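Local coordinates for protein ORF10 (Moritella marina, PDB 6RIW) that probably extends growing acyl chains as part of a polyunsaturated fatty acid synthase, this piece being its ketosynthase-chain length factor didomain, at residues A191-A195 with C196-C200. Sequence-based numbering, arbitrary orientation.
Sequences ALDAA and CASSC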
ATOM      1  N   ALA A 191       3.668   4.671   4.639  1.00 12.81           N
ATOM      2  CA  ALA A 191       3.986   3.584   3.725  1.00 11.24           C
ATOM      3  C   ALA A 191       3.567   3.985   2.318  1.00 11.45           C
ATOM      4  O   ALA A 191       2.691   4.840   2.127  1.00 13.33           O
ATOM      5  CB  ALA A 191       3.281   2.290   4.138  1.00 10.91           C
ATOM      6  N   LEU A 192       4.203   3.367   1.326  1.00 12.46           N
ATOM      7  CA  LEU A 192       3.828   3.606  -0.063  1.00 12.93           C
ATOM      8  C   LEU A 192       3.875   2.294  -0.828  1.00 13.60           C
ATOM      9  O   LEU A 192       4.494   1.319  -0.389  1.00 14.15           O
ATOM     10  CB  LEU A 192       4.743   4.652  -0.738  1.00 13.86           C
ATOM     11  CG  LEU A 192       6.229   4.320  -0.921  1.00 14.32           C
ATOM     12  CD1 LEU A 192       6.519   3.457  -2.161  1.00 14.05           C
ATOM     13  CD2 LEU A 192       7.035   5.615  -1.040  1.00 12.51           C
ATOM     14  N   ASP A 193       3.235   2.288  -2.000  1.00 12.13           N
ATOM     15  CA  ASP A 193       3.244   1.142  -2.906  1.00 16.45           C
ATOM     16  C   ASP A 193       3.509   1.675  -4.305  1.00 14.59           C
ATOM     17  O   ASP A 193       2.733   2.481  -4.823  1.00 13.59           O
ATOM     18  CB  ASP A 193       1.910   0.379  -2.836  1.00 18.18           C
ATOM     19  CG  ASP A 193       1.837  -0.880  -3.733  1.00 26.76           C
ATOM     20  OD1 ASP A 193       2.872  -1.363  -4.271  1.00 27.12           O
ATOM     21  OD2 ASP A 193       0.694  -1.424  -3.868  1.00 29.36           O
ATOM     22  N   ALA A 194       4.622   1.257  -4.887  1.00 14.85           N
ATOM     23  CA  ALA A 194       4.939   1.443  -6.299  1.00 15.23           C
ATOM     24  C   ALA A 194       5.303   0.094  -6.921  1.00 18.37           C
ATOM     25  O   ALA A 194       6.170   0.019  -7.789  1.00 16.28           O
ATOM     26  CB  ALA A 194       6.084   2.443  -6.481  1.00 16.51           C
ATOM     27  N   ALA A 195       4.662  -0.980  -6.450  1.00 16.47           N
ATOM     28  CA  ALA A 195       4.907  -2.374  -6.872  1.00 16.85           C
ATOM     29  C   ALA A 195       6.407  -2.644  -6.768  1.00 16.49           C
ATOM     30  O   ALA A 195       7.011  -2.291  -5.740  1.00 15.75           O
ATOM     31  CB  ALA A 195       4.287  -2.625  -8.249  1.00 17.34           C
ATOM     32  N   CYS A 196       7.041  -3.227  -7.800  1.00 17.27           N
ATOM     33  CA  CYS A 196       8.434  -3.663  -7.752  1.00 19.12           C
ATOM     34  C   CYS A 196       9.412  -2.516  -7.515  1.00 19.73           C
ATOM     35  O   CYS A 196      10.587  -2.763  -7.192  1.00 19.41           O
ATOM     36  CB  CYS A 196       8.782  -4.401  -9.069  1.00 21.27           C
ATOM     37  SG  CYS A 196       7.348  -5.241  -9.891  1.00 25.56           S
ATOM     38  N   ALA A 197       8.980  -1.272  -7.673  1.00 16.14           N
ATOM     39  CA  ALA A 197       9.876  -0.138  -7.508  1.00 17.52           C
ATOM     40  C   ALA A 197       9.771   0.514  -6.132  1.00 18.74           C
ATOM     41  O   ALA A 197      10.444   1.526  -5.893  1.00 17.15           O
ATOM     42  CB  ALA A 197       9.591   0.914  -8.595  1.00 16.32           C
ATOM     43  N   SER A 198       8.948  -0.035  -5.226  1.00 17.71           N
ATOM     44  CA  SER A 198       8.655   0.651  -3.969  1.00 14.26           C
ATOM     45  C   SER A 198       9.901   0.922  -3.132  1.00 15.59           C
ATOM     46  O   SER A 198       9.950   1.940  -2.435  1.00 14.40           O
ATOM     47  CB  SER A 198       7.655  -0.145  -3.128  1.00 12.75           C
ATOM     48  OG  SER A 198       6.492  -0.450  -3.866  1.00 13.88           O
ATOM     49  N   SER A 199      10.897   0.026  -3.152  1.00 14.05           N
ATOM     50  CA  SER A 199      12.098   0.252  -2.338  1.00 15.52           C
ATOM     51  C   SER A 199      12.843   1.506  -2.777  1.00 16.27           C
ATOM     52  O   SER A 199      13.313   2.293  -1.941  1.00 16.45           O
ATOM     53  CB  SER A 199      13.033  -0.958  -2.400  1.00 16.58           C
ATOM     54  OG  SER A 199      12.439  -2.125  -1.836  1.00 16.57           O
ATOM     55  N   CYS A 200      12.982   1.706  -4.081  1.00 16.67           N
ATOM     56  CA  CYS A 200      13.704   2.887  -4.537  1.00 16.71           C
ATOM     57  C   CYS A 200      12.847   4.136  -4.499  1.00 17.43           C
ATOM     58  O   CYS A 200      13.389   5.235  -4.344  1.00 15.78           O
ATOM     59  CB  CYS A 200      14.250   2.660  -5.936  1.00 20.10           C
ATOM     60  SG  CYS A 200      15.410   1.240  -5.927  1.00 23.06           S
TER
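Ser-198 OG lies between two backbone groups of the turn that leads out of strand 189-193, accepting from Ala-194 N at 2.7 Å and donating to Ala-195 O, also 2.7 Å away. A serine suits this place because its hydroxyl can accept and donate at once; with OG held beside its own backbone N (chi1 -54°), it reaches back over the turn. Ala-195 O has a second donor, Ser-198 N at 3.0 Å, which comes from above the carbonyl plane, whereas OG approaches nearer that plane. One residue earlier, Ala-197 N bonds to Ala-194 O at 3.1 Å, so two successive i to i+3 bonds wind the chain into helix 198-211. At the bend, Ala-195 takes a glycine-like, strained backbone conformation (phi 51°, psi -132°) that presses its CB to 2.9 Å from Cys-196 N, a cost the bonds on its own N and O probably help to pay.

Behind this, Asp-193 closes an Asx turn: its OD1 takes the N-H of Ala-195 at 2.8 Å, met from above the carboxylate plane. Its OD2 has a weak bond to Asn-643 N in the chain length factor half. Leu-192 fills the angle between strand and helix, its CD1 3.8 Å from Ser-198 O, and also packs on Tyr-201 and Leu-205.

With an alanine in place of Ser-198, the buried N-H of Ala-194 would probably be left without its acceptor and Ala-195 O with one donor fewer, making the bend less firmly fixed.

This strand-turn-helix recalls a nucleophile elbow, but with the strained residue just before the cysteine: Cys-196 follows at the helix entrance, its side chain touching His-331 and His-368, consistent with the Cys-His-His active site of ketosynthases. The polar network thus probably fixes the backbone from which that thiol is presented.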